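Local coordinates for mannosylglycerate hydrolase MGH1-like glycoside hydrolase domain-containing protein (Thermus thermophilus HB8, PDB 4WVA) that hydrolyses the thermophile solute mannosylglycerate to mannose and glycerate, and very probably also cleaves glucosylglycerate, as a GH63 glycosidase built on an (alpha/alpha)6 barrel, at residues Leu4-Val9 and Ala415-Arg420; Lys298-Phe303 and Glu322-Trp326; Phe343-Gly347 and Tyr395-Thr399; Asn359-Ala363 and Leu378-Ala382. All coordinates share one frame. Numbering follows the deposited sequence.

Contact 1: residues Leu4-Val9 and Ala415-Arg420; sequences LRTKAV and ALFWTR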
loop_
_atom_site.group_PDB
_atom_site.type_symbol
_atom_site.label_atom_id
_atom_site.label_comp_id
_atom_site.label_asym_id
_atom_site.label_seq_id
_atom_site.Cartn_x
_atom_site.Cartn_y
_atom_site.Cartn_z
ATOM N N LEU A 4 -10.426 37.499 13.401
ATOM C CA LEU A 4 -9.273 36.689 13.053
ATOM C C LEU A 4 -8.770 36.881 11.621
ATOM O O LEU A 4 -7.566 37.074 11.391
ATOM C CB LEU A 4 -9.621 35.220 13.280
ATOM C CG LEU A 4 -8.492 34.212 13.050
ATOM C CD1 LEU A 4 -7.512 34.253 14.198
ATOM C CD2 LEU A 4 -9.088 32.827 12.867
ATOM N N ARG A 5 -9.662 36.790 10.644
ATOM C CA ARG A 5 -9.217 36.792 9.234
ATOM C C ARG A 5 -8.699 38.168 8.841
ATOM O O ARG A 5 -7.711 38.294 8.112
ATOM C CB ARG A 5 -10.342 36.347 8.304
ATOM C CG ARG A 5 -10.702 34.870 8.415
ATOM C CD ARG A 5 -11.871 34.485 7.519
ATOM N NE ARG A 5 -11.595 34.696 6.102
ATOM C CZ ARG A 5 -10.964 33.830 5.317
ATOM N NH1 ARG A 5 -10.542 32.671 5.783
ATOM N NH2 ARG A 5 -10.764 34.138 4.041
ATOM N N THR A 6 -9.363 39.203 9.335
ATOM C CA THR A 6 -8.948 40.574 9.053
ATOM C C THR A 6 -7.559 40.848 9.617
ATOM O O THR A 6 -6.682 41.388 8.940
ATOM C CB THR A 6 -9.973 41.565 9.646
ATOM O OG1 THR A 6 -11.222 41.359 8.985
ATOM C CG2 THR A 6 -9.523 43.011 9.425
ATOM N N LYS A 7 -7.351 40.440 10.860
ATOM C CA LYS A 7 -6.048 40.595 11.494
ATOM C C LYS A 7 -4.973 39.756 10.801
ATOM O O LYS A 7 -3.824 40.199 10.705
ATOM C CB LYS A 7 -6.146 40.260 12.973
ATOM C CG LYS A 7 -7.091 41.202 13.735
ATOM C CD LYS A 7 -6.588 42.638 13.828
ATOM C CE LYS A 7 -5.256 42.757 14.556
ATOM N NZ LYS A 7 -4.826 44.181 14.728
ATOM N N ALA A 8 -5.336 38.562 10.326
ATOM C CA ALA A 8 -4.366 37.705 9.603
ATOM C C ALA A 8 -3.892 38.350 8.303
ATOM O O ALA A 8 -2.705 38.278 7.950
ATOM C CB ALA A 8 -4.965 36.336 9.312
ATOM N N VAL A 9 -4.819 38.953 7.562
ATOM C CA VAL A 9 -4.474 39.640 6.336
ATOM C C VAL A 9 -3.520 40.801 6.637
ATOM O O VAL A 9 -2.561 41.009 5.899
ATOM C CB VAL A 9 -5.721 40.146 5.562
ATOM C CG1 VAL A 9 -5.330 41.066 4.423
ATOM C CG2 VAL A 9 -6.539 38.980 5.029
ATOM N N ALA A 415 -4.321 30.398 9.517
ATOM C CA ALA A 415 -5.623 30.870 10.029
ATOM C C ALA A 415 -6.570 31.168 8.869
ATOM O O ALA A 415 -7.725 30.758 8.883
ATOM C CB ALA A 415 -5.448 32.117 10.887
ATOM N N LEU A 416 -6.068 31.882 7.859
ATOM C CA LEU A 416 -6.838 32.227 6.670
ATOM C C LEU A 416 -7.210 30.999 5.848
ATOM O O LEU A 416 -8.352 30.840 5.434
ATOM C CB LEU A 416 -6.041 33.218 5.809
ATOM C CG LEU A 416 -6.024 34.643 6.319
ATOM C CD1 LEU A 416 -4.868 35.414 5.703
ATOM C CD2 LEU A 416 -7.354 35.307 5.975
ATOM N N PHE A 417 -6.241 30.126 5.594
ATOM C CA PHE A 417 -6.505 28.947 4.802
ATOM C C PHE A 417 -7.499 27.995 5.486
ATOM O O PHE A 417 -8.432 27.482 4.834
ATOM C CB PHE A 417 -5.199 28.218 4.433
ATOM C CG PHE A 417 -5.392 27.180 3.376
ATOM C CD1 PHE A 417 -5.700 27.561 2.081
ATOM C CD2 PHE A 417 -5.298 25.833 3.680
ATOM C CE1 PHE A 417 -5.889 26.616 1.103
ATOM C CE2 PHE A 417 -5.503 24.875 2.699
ATOM C CZ PHE A 417 -5.794 25.276 1.416
ATOM N N TRP A 418 -7.327 27.793 6.782
ATOM C CA TRP A 418 -8.131 26.807 7.515
ATOM C C TRP A 418 -9.580 27.244 7.626
ATOM O O TRP A 418 -10.474 26.399 7.720
ATOM C CB TRP A 418 -7.537 26.566 8.912
ATOM C CG TRP A 418 -7.478 25.151 9.351
ATOM C CD1 TRP A 418 -8.261 24.118 8.945
ATOM C CD2 TRP A 418 -6.580 24.619 10.323
ATOM N NE1 TRP A 418 -7.896 22.959 9.600
ATOM C CE2 TRP A 418 -6.865 23.244 10.451
ATOM C CE3 TRP A 418 -5.554 25.167 11.088
ATOM C CZ2 TRP A 418 -6.174 22.413 11.340
ATOM C CZ3 TRP A 418 -4.851 24.327 11.957
ATOM C CH2 TRP A 418 -5.175 22.970 12.074
ATOM N N THR A 419 -9.822 28.549 7.577
ATOM C CA THR A 419 -11.169 29.089 7.738
ATOM C C THR A 419 -11.750 29.560 6.397
ATOM O O THR A 419 -12.742 30.283 6.374
ATOM C CB THR A 419 -11.236 30.221 8.776
ATOM O OG1 THR A 419 -10.390 31.315 8.366
ATOM C CG2 THR A 419 -10.842 29.738 10.179
ATOM N N ARG A 420 -11.170 29.114 5.286
ATOM C CA ARG A 420 -11.639 29.531 3.968
ATOM C C ARG A 420 -13.042 29.031 3.690
ATOM O O ARG A 420 -13.654 29.557 2.742
ATOM C CB ARG A 420 -10.696 29.015 2.877
ATOM C CG ARG A 420 -10.775 27.520 2.637
ATOM C CD ARG A 420 -9.628 27.079 1.730
ATOM N NE ARG A 420 -9.631 25.650 1.442
ATOM C CZ ARG A 420 -9.259 24.699 2.287
ATOM N NH1 ARG A 420 -8.828 24.988 3.513
ATOM N NH2 ARG A 420 -9.294 23.425 1.903
ATOM O OXT ARG A 420 -13.547 28.112 4.364
#

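Contact 2: residues Lys298-Phe303 and Glu322-Trp326; sequences KTSAGF and EAERW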
loop_
_atom_site.group_PDB
_atom_site.type_symbol
_atom_site.label_atom_id
_atom_site.label_comp_id
_atom_site.label_asym_id
_atom_site.label_seq_id
_atom_site.Cartn_x
_atom_site.Cartn_y
_atom_site.Cartn_z
ATOM N N LYS A 298 9.749 10.683 20.794
ATOM C CA LYS A 298 8.474 10.920 20.115
ATOM C C LYS A 298 8.240 12.418 19.984
ATOM O O LYS A 298 7.980 13.098 20.980
ATOM C CB LYS A 298 7.327 10.254 20.881
ATOM C CG LYS A 298 7.506 8.736 21.001
ATOM C CD LYS A 298 6.296 8.045 21.599
ATOM C CE LYS A 298 6.228 8.237 23.095
ATOM N NZ LYS A 298 5.115 7.501 23.766
ATOM N N THR A 299 8.354 12.928 18.760
ATOM C CA THR A 299 8.087 14.331 18.485
ATOM C C THR A 299 6.864 14.458 17.579
ATOM O O THR A 299 6.377 13.466 17.010
ATOM C CB THR A 299 9.277 15.030 17.816
ATOM O OG1 THR A 299 9.367 14.613 16.446
ATOM C CG2 THR A 299 10.587 14.727 18.549
ATOM N N SER A 300 6.378 15.684 17.420
ATOM C CA SER A 300 5.220 15.898 16.547
ATOM C C SER A 300 5.522 15.511 15.090
ATOM O O SER A 300 4.596 15.245 14.328
ATOM C CB SER A 300 4.710 17.338 16.612
ATOM O OG SER A 300 5.692 18.243 16.206
ATOM N N ALA A 301 6.795 15.499 14.699
ATOM C CA ALA A 301 7.164 15.095 13.339
ATOM C C ALA A 301 6.768 13.651 13.033
ATOM O O ALA A 301 6.488 13.309 11.897
ATOM C CB ALA A 301 8.654 15.269 13.102
ATOM N N GLY A 302 6.738 12.816 14.061
ATOM C CA GLY A 302 6.351 11.427 13.921
ATOM C C GLY A 302 4.897 11.184 13.557
ATOM O O GLY A 302 4.557 10.063 13.229
ATOM N N PHE A 303 4.049 12.214 13.625
ATOM C CA PHE A 303 2.679 12.145 13.116
ATOM C C PHE A 303 2.616 12.448 11.613
ATOM O O PHE A 303 1.619 12.126 10.961
ATOM C CB PHE A 303 1.753 13.116 13.848
ATOM C CG PHE A 303 1.458 12.735 15.265
ATOM C CD1 PHE A 303 0.382 11.894 15.557
ATOM C CD2 PHE A 303 2.231 13.221 16.296
ATOM C CE1 PHE A 303 0.096 11.542 16.862
ATOM C CE2 PHE A 303 1.950 12.868 17.616
ATOM C CZ PHE A 303 0.901 12.022 17.889
ATOM N N GLU A 322 -2.090 7.942 20.459
ATOM C CA GLU A 322 -0.980 8.690 21.006
ATOM C C GLU A 322 -1.317 10.180 21.111
ATOM O O GLU A 322 -0.992 10.801 22.117
ATOM C CB GLU A 322 0.295 8.482 20.187
ATOM C CG GLU A 322 1.541 9.062 20.839
ATOM C CD GLU A 322 1.987 8.329 22.102
ATOM O OE1 GLU A 322 1.520 7.191 22.369
ATOM O OE2 GLU A 322 2.845 8.884 22.810
ATOM N N ALA A 323 -1.957 10.751 20.087
ATOM C CA ALA A 323 -2.353 12.150 20.141
ATOM C C ALA A 323 -3.307 12.387 21.302
ATOM O O ALA A 323 -3.190 13.374 22.020
ATOM C CB ALA A 323 -3.002 12.601 18.854
ATOM N N GLU A 324 -4.246 11.476 21.467
ATOM C CA GLU A 324 -5.160 11.535 22.618
ATOM C C GLU A 324 -4.368 11.496 23.936
ATOM O O GLU A 324 -4.642 12.281 24.845
ATOM C CB GLU A 324 -6.168 10.391 22.544
ATOM C CG GLU A 324 -7.165 10.367 23.703
ATOM C CD GLU A 324 -8.204 9.260 23.589
ATOM O OE1 GLU A 324 -8.608 8.924 22.447
ATOM O OE2 GLU A 324 -8.616 8.721 24.651
ATOM N N ARG A 325 -3.367 10.624 24.031
ATOM C CA ARG A 325 -2.495 10.583 25.228
ATOM C C ARG A 325 -1.834 11.921 25.513
ATOM O O ARG A 325 -1.831 12.387 26.651
ATOM C CB ARG A 325 -1.399 9.523 25.116
ATOM C CG ARG A 325 -1.903 8.108 25.114
ATOM C CD ARG A 325 -0.798 7.107 25.399
ATOM N NE ARG A 325 -1.349 5.770 25.257
ATOM C CZ ARG A 325 -1.401 5.082 24.116
ATOM N NH1 ARG A 325 -0.879 5.570 22.987
ATOM N NH2 ARG A 325 -1.957 3.879 24.114
ATOM N N TRP A 326 -1.293 12.564 24.478
ATOM C CA TRP A 326 -0.642 13.859 24.671
ATOM C C TRP A 326 -1.650 14.871 25.183
ATOM O O TRP A 326 -1.313 15.717 26.015
ATOM C CB TRP A 326 0.047 14.347 23.390
ATOM C CG TRP A 326 1.180 13.492 22.974
ATOM C CD1 TRP A 326 1.467 12.223 23.414
ATOM C CD2 TRP A 326 2.180 13.805 21.988
ATOM N NE1 TRP A 326 2.591 11.745 22.773
ATOM C CE2 TRP A 326 3.044 12.698 21.899
ATOM C CE3 TRP A 326 2.437 14.930 21.192
ATOM C CZ2 TRP A 326 4.156 12.671 21.032
ATOM C CZ3 TRP A 326 3.552 14.910 20.351
ATOM C CH2 TRP A 326 4.393 13.791 20.280
#

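Contact 3: residues Phe343-Gly347 and Tyr395-Thr399; sequences FFEPG and YDPLT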
loop_
_atom_site.group_PDB
_atom_site.type_symbol
_atom_site.label_atom_id
_atom_site.label_comp_id
_atom_site.label_asym_id
_atom_site.label_seq_id
_atom_site.Cartn_x
_atom_site.Cartn_y
_atom_site.Cartn_z
ATOM N N PHE A 343 12.527 15.549 28.072
ATOM C CA PHE A 343 13.039 16.682 27.303
ATOM C C PHE A 343 12.015 17.784 27.055
ATOM O O PHE A 343 12.349 18.806 26.463
ATOM C CB PHE A 343 13.570 16.206 25.935
ATOM C CG PHE A 343 14.559 15.091 26.035
ATOM C CD1 PHE A 343 15.776 15.293 26.671
ATOM C CD2 PHE A 343 14.273 13.830 25.513
ATOM C CE1 PHE A 343 16.692 14.259 26.788
ATOM C CE2 PHE A 343 15.182 12.795 25.632
ATOM C CZ PHE A 343 16.393 13.011 26.273
ATOM N N PHE A 344 10.785 17.572 27.494
ATOM C CA PHE A 344 9.695 18.536 27.316
ATOM C C PHE A 344 9.977 19.868 28.012
ATOM O O PHE A 344 10.278 19.910 29.214
ATOM C CB PHE A 344 8.396 17.922 27.824
ATOM C CG PHE A 344 7.192 18.811 27.688
ATOM C CD1 PHE A 344 6.659 19.099 26.439
ATOM C CD2 PHE A 344 6.550 19.309 28.807
ATOM C CE1 PHE A 344 5.534 19.894 26.315
ATOM C CE2 PHE A 344 5.435 20.109 28.694
ATOM C CZ PHE A 344 4.915 20.401 27.443
ATOM N N GLU A 345 9.932 20.942 27.229
ATOM C CA GLU A 345 10.124 22.307 27.704
ATOM C C GLU A 345 9.012 23.111 27.047
ATOM O O GLU A 345 9.105 23.397 25.853
ATOM C CB GLU A 345 11.495 22.870 27.298
ATOM C CG GLU A 345 12.717 22.193 27.910
ATOM C CD GLU A 345 14.011 22.848 27.467
ATOM O OE1 GLU A 345 14.333 23.955 27.962
ATOM O OE2 GLU A 345 14.713 22.273 26.611
ATOM N N PRO A 346 7.961 23.485 27.803
ATOM C CA PRO A 346 6.766 24.019 27.147
ATOM C C PRO A 346 6.908 25.372 26.454
ATOM O O PRO A 346 6.006 25.745 25.703
ATOM C CB PRO A 346 5.740 24.116 28.283
ATOM C CG PRO A 346 6.560 24.180 29.524
ATOM C CD PRO A 346 7.765 23.353 29.260
ATOM N N GLY A 347 8.002 26.093 26.696
ATOM C CA GLY A 347 8.247 27.353 26.022
ATOM C C GLY A 347 9.355 27.367 24.983
ATOM O O GLY A 347 9.479 28.362 24.249
ATOM N N TYR A 395 3.263 28.257 20.735
ATOM C CA TYR A 395 2.427 28.491 21.903
ATOM C C TYR A 395 2.718 27.470 22.972
ATOM O O TYR A 395 2.942 26.303 22.681
ATOM C CB TYR A 395 0.939 28.446 21.542
ATOM C CG TYR A 395 0.557 29.420 20.457
ATOM C CD1 TYR A 395 0.738 29.097 19.114
ATOM C CD2 TYR A 395 0.039 30.677 20.760
ATOM C CE1 TYR A 395 0.402 29.981 18.111
ATOM C CE2 TYR A 395 -0.285 31.571 19.755
ATOM C CZ TYR A 395 -0.094 31.224 18.432
ATOM O OH TYR A 395 -0.413 32.096 17.416
ATOM N N ASP A 396 2.700 27.913 24.228
ATOM C CA ASP A 396 2.841 27.013 25.364
ATOM C C ASP A 396 1.633 26.064 25.372
ATOM O O ASP A 396 0.489 26.515 25.336
ATOM C CB ASP A 396 2.933 27.848 26.659
ATOM C CG ASP A 396 3.155 27.010 27.903
ATOM O OD1 ASP A 396 2.401 26.054 28.142
ATOM O OD2 ASP A 396 4.084 27.337 28.668
ATOM N N PRO A 397 1.870 24.735 25.380
ATOM C CA PRO A 397 0.720 23.819 25.283
ATOM C C PRO A 397 -0.083 23.702 26.581
ATOM O O PRO A 397 -1.197 23.196 26.565
ATOM C CB PRO A 397 1.352 22.469 24.941
ATOM C CG PRO A 397 2.774 22.594 25.262
ATOM C CD PRO A 397 3.162 24.027 25.401
ATOM N N LEU A 398 0.489 24.179 27.685
ATOM C CA LEU A 398 -0.151 24.045 28.992
ATOM C C LEU A 398 -1.012 25.259 29.272
ATOM O O LEU A 398 -2.125 25.125 29.770
ATOM C CB LEU A 398 0.917 23.886 30.083
ATOM C CG LEU A 398 1.923 22.755 29.838
ATOM C CD1 LEU A 398 2.861 22.633 31.027
ATOM C CD2 LEU A 398 1.217 21.431 29.552
ATOM N N THR A 399 -0.491 26.442 28.947
ATOM C CA THR A 399 -1.157 27.711 29.255
ATOM C C THR A 399 -1.766 28.400 28.047
ATOM O O THR A 399 -2.624 29.258 28.210
ATOM C CB THR A 399 -0.180 28.714 29.886
ATOM O OG1 THR A 399 0.832 29.084 28.930
ATOM C CG2 THR A 399 0.459 28.124 31.121
#

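Contact 4: residues Asn359-Ala363 and Leu378-Ala382; sequences NWMVA and LKADA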
loop_
_atom_site.group_PDB
_atom_site.type_symbol
_atom_site.label_atom_id
_atom_site.label_comp_id
_atom_site.label_asym_id
_atom_site.label_seq_id
_atom_site.Cartn_x
_atom_site.Cartn_y
_atom_site.Cartn_z
ATOM N N ASN A 359 0.130 21.509 13.432
ATOM C CA ASN A 359 -1.282 21.215 13.714
ATOM C C ASN A 359 -2.055 21.022 12.411
ATOM O O ASN A 359 -2.892 20.115 12.286
ATOM C CB ASN A 359 -1.976 22.342 14.499
ATOM C CG ASN A 359 -1.913 22.167 16.008
ATOM O OD1 ASN A 359 -2.915 22.439 16.748
ATOM N ND2 ASN A 359 -0.803 21.741 16.486
ATOM N N TRP A 360 -1.808 21.918 11.450
ATOM C CA TRP A 360 -2.487 21.863 10.157
ATOM C C TRP A 360 -2.151 20.579 9.368
ATOM O O TRP A 360 -3.072 19.866 8.924
ATOM C CB TRP A 360 -2.211 23.132 9.350
ATOM C CG TRP A 360 -2.857 23.067 8.000
ATOM C CD1 TRP A 360 -4.192 23.215 7.714
ATOM C CD2 TRP A 360 -2.206 22.787 6.767
ATOM N NE1 TRP A 360 -4.397 23.046 6.366
ATOM C CE2 TRP A 360 -3.200 22.778 5.764
ATOM C CE3 TRP A 360 -0.872 22.551 6.403
ATOM C CZ2 TRP A 360 -2.904 22.536 4.428
ATOM C CZ3 TRP A 360 -0.579 22.315 5.069
ATOM C CH2 TRP A 360 -1.594 22.307 4.098
ATOM N N MET A 361 -0.863 20.253 9.222
ATOM C CA MET A 361 -0.503 19.056 8.447
ATOM C C MET A 361 -1.033 17.791 9.113
ATOM O O MET A 361 -1.502 16.872 8.440
ATOM C CB MET A 361 0.997 18.922 8.251
ATOM C CG MET A 361 1.578 19.948 7.307
ATOM S SD MET A 361 3.355 19.773 7.030
ATOM C CE MET A 361 4.018 20.421 8.551
ATOM N N VAL A 362 -0.945 17.730 10.434
ATOM C CA VAL A 362 -1.399 16.546 11.169
ATOM C C VAL A 362 -2.932 16.427 11.158
ATOM O O VAL A 362 -3.450 15.330 11.031
ATOM C CB VAL A 362 -0.805 16.512 12.590
ATOM C CG1 VAL A 362 -1.341 15.338 13.387
ATOM C CG2 VAL A 362 0.701 16.440 12.495
ATOM N N ALA A 363 -3.647 17.548 11.274
ATOM C CA ALA A 363 -5.110 17.534 11.110
ATOM C C ALA A 363 -5.513 17.051 9.722
ATOM O O ALA A 363 -6.426 16.239 9.589
ATOM C CB ALA A 363 -5.691 18.916 11.358
ATOM N N LEU A 378 -7.571 19.568 16.583
ATOM C CA LEU A 378 -6.335 20.232 16.188
ATOM C C LEU A 378 -6.603 21.596 15.561
ATOM O O LEU A 378 -5.901 22.578 15.827
ATOM C CB LEU A 378 -5.544 19.349 15.192
ATOM C CG LEU A 378 -4.955 18.098 15.830
ATOM C CD1 LEU A 378 -4.645 17.029 14.810
ATOM C CD2 LEU A 378 -3.721 18.479 16.616
ATOM N N LYS A 379 -7.620 21.664 14.709
ATOM C CA LYS A 379 -8.074 22.959 14.188
ATOM C C LYS A 379 -8.574 23.897 15.283
ATOM O O LYS A 379 -8.167 25.055 15.366
ATOM C CB LYS A 379 -9.177 22.754 13.168
ATOM C CG LYS A 379 -9.647 24.045 12.520
ATOM C CD LYS A 379 -10.742 23.794 11.510
ATOM C CE LYS A 379 -11.260 25.127 10.977
ATOM N NZ LYS A 379 -12.373 24.935 10.014
ATOM N N ALA A 380 -9.487 23.408 16.105
ATOM C CA ALA A 380 -10.049 24.247 17.160
ATOM C C ALA A 380 -8.958 24.794 18.089
ATOM O O ALA A 380 -8.962 25.972 18.436
ATOM C CB ALA A 380 -11.076 23.458 17.950
ATOM N N ASP A 381 -8.020 23.945 18.499
ATOM C CA ASP A 381 -6.932 24.413 19.351
ATOM C C ASP A 381 -6.070 25.468 18.647
ATOM O O ASP A 381 -5.738 26.500 19.230
ATOM C CB ASP A 381 -6.081 23.244 19.841
ATOM C CG ASP A 381 -6.758 22.462 20.956
ATOM O OD1 ASP A 381 -7.876 22.860 21.392
ATOM O OD2 ASP A 381 -6.193 21.431 21.386
ATOM N N ALA A 382 -5.693 25.210 17.399
ATOM C CA ALA A 382 -4.916 26.198 16.636
ATOM C C ALA A 382 -5.623 27.552 16.557
ATOM O O ALA A 382 -5.015 28.596 16.810
ATOM C CB ALA A 382 -4.619 25.681 15.243
#

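Contact 1: residues Leu4-Val9 and Ala415-Arg420
The two ends of the chain meet here, closing the (alpha/alpha)6-barrel protein terminus to terminus. Helix 4-15 lies against the last turn of helix 409-418 and the two residues that follow it. Leu4 opens the contact. Its CA-to-CB bond points toward the other segment, and CD2 rests 4.2 Å from CB of Ala415. Phe391 and Met386 of the same chain also touch both Leu4 and Ala415, so the pair belongs to a larger apolar cluster. Arg5 follows and carries the polar part. Its aliphatic start packs on Leu416, with Arg5 CB 3.9 Å from Leu416 CD2. The side chain then bends at chi3 (p), which brings the guanidinium to the end of the helix. There NH1 of Arg5 donates to O of Leu416 at 2.9 Å, a carbonyl in the last turn. Arg5 NH2 is held separately by Gln45. One turn on from Leu4, Ala8 points back to the partner, and its CB sits 3.6 Å from CG of Leu416. Val9 adds CG2 at 3.9 Å from Leu416 CD2. Leu416 is therefore flanked by Arg5, Ala8 and Val9. Thr419 is the first residue to leave helical geometry. Its OG1 donates to Ala415 O at 2.8 Å and accepts from Arg5 NH1 at 2.9 Å.

Contact 2: residues Lys298-Phe303 and Glu322-Trp326
Trp326, Phe303 and Lys298 bury most of the surface in this contact. Trp326 lies on helix 313-327. Lys298 lies just ahead of the 3-10 segment 300-303, and Phe303 ends it. The rings of Phe303 and Trp326 form a T-shaped pair. The edge of Phe303 meets the face of the indole, with planes at 89° and Phe303 CE2 3.7 Å from Trp326 CH2. Phe303 also packs its CE1 3.8 Å from CB of Ala323. The indole reaches the loop backbone, where Trp326 CH2 is 3.7 Å from O of Lys298. Lys298 NZ forms a salt bridge with OE2 of Glu322 at 2.8 Å. The same OE2 accepts from Trp326 NE1 at 2.9 Å, and Glu322 OE1 pairs with Arg325 NH1 at 3.0 Å. At the start of the 3-10 segment, the side chain of Ser300 lies about 5 Å from that of Trp350, a probable substrate-binding residue. The chemistry implies that the buried Glu322 carboxylate is compensated by two basic groups and the indole NH, beside an aromatic core.

Contact 3: residues Phe343-Gly347 and Tyr395-Thr399
Two loops meet here on the active-site side of the (alpha/alpha)6 barrel. Segment 343-347 leads toward Tyr349 and Trp350, which probably bind substrate. Segment 395-399 follows soon after Glu393, the probable proton acceptor, and turns between strands 394-395 and 402-403 of a small hairpin. The contact itself is mostly apolar. The Phe344 ring approaches by its edge, with CZ 3.8 Å from CG of Pro397 and CE2 4.3 Å from CD1 of Leu398. Pro346 lies closest in the backbone register, its CA 5.2 Å from CA of Asp396. The two proline rings pack together, Pro346 CB being 3.9 Å from CD of Pro397. Leu398 CD1 also reaches Pro346 CB at 4.2 Å, so Phe344 and Pro346 share Pro397 and Leu398 as partners. The hairpin loop is shaped from within by an Asx turn. OD1 of Asp396 accepts from N of Leu398 at 2.7 Å and from N of Thr399 at 3.0 Å. This leaves Pro397 and Leu398 facing the other loop. Beside the contact, Glu345 forms salt bridges with Arg200, Arg348 and Arg351. Tyr395 turns away, and its OH bonds to Gly390 O. The carbonyl of Pro346 has no conventional partner. Instead it takes a CA-H...O contact, with CA of Asp396 3.4 Å from O of Pro346.

Contact 4: residues Asn359-Ala363 and Leu378-Ala382
Leu378 begins the second segment and supplies most of its buried area. Its CA lies 5.7 Å from CA of Asn359, the nearest pair in the register. Leu378 CD1 reaches CG1 of Val362 at 4.0 Å and the backbone N of Ala363 at 3.7 Å. Leu378 CB also meets Ala363 CB at 3.9 Å. The carbonyl O of Leu378 lies 3.1 Å from the modelled OD1 of Asn359. Lys379 and Ala380 point away from this interface. Both segments are parts of successive helices, 356-368 and 372-389, in the (alpha/alpha)6 barrel. They run antiparallel at 165°, with segment axes 9.5 Å apart at closest approach, so this is a helical hairpin joined by a short connection. Asp381 only grazes the partner with its CB. Its carboxylate is instead engaged by Arg377, Arg331 and the backbone N of Leu333. Ala382, one turn after Leu378, points back toward helix 356-368, and its CB packs against the Asn359 side chain. Trp418 of helix 409-418 touches both Ala382 and Ala363.

From the N terminus, helix 4-15 pairs with the last residues of the chain, so contact 1 closes the widest loop and encloses the other three. Contact 2 closes first, joining the turn after strand 293-294 to helix 313-327. Contact 3 then opens in the loop before helix 356-368 and closes on the hairpin past helix 372-389. Contact 4, between those two helices, lies within that loop. No loops cross. In space, contact 4 is the bridge: Phe303 of contact 2 packs on Val362, and Trp418 of contact 1 packs on Trp360, Ala363 and Ala382. Contact 3 touches none of the others; its nearest atoms are about 6 Å from contact 4.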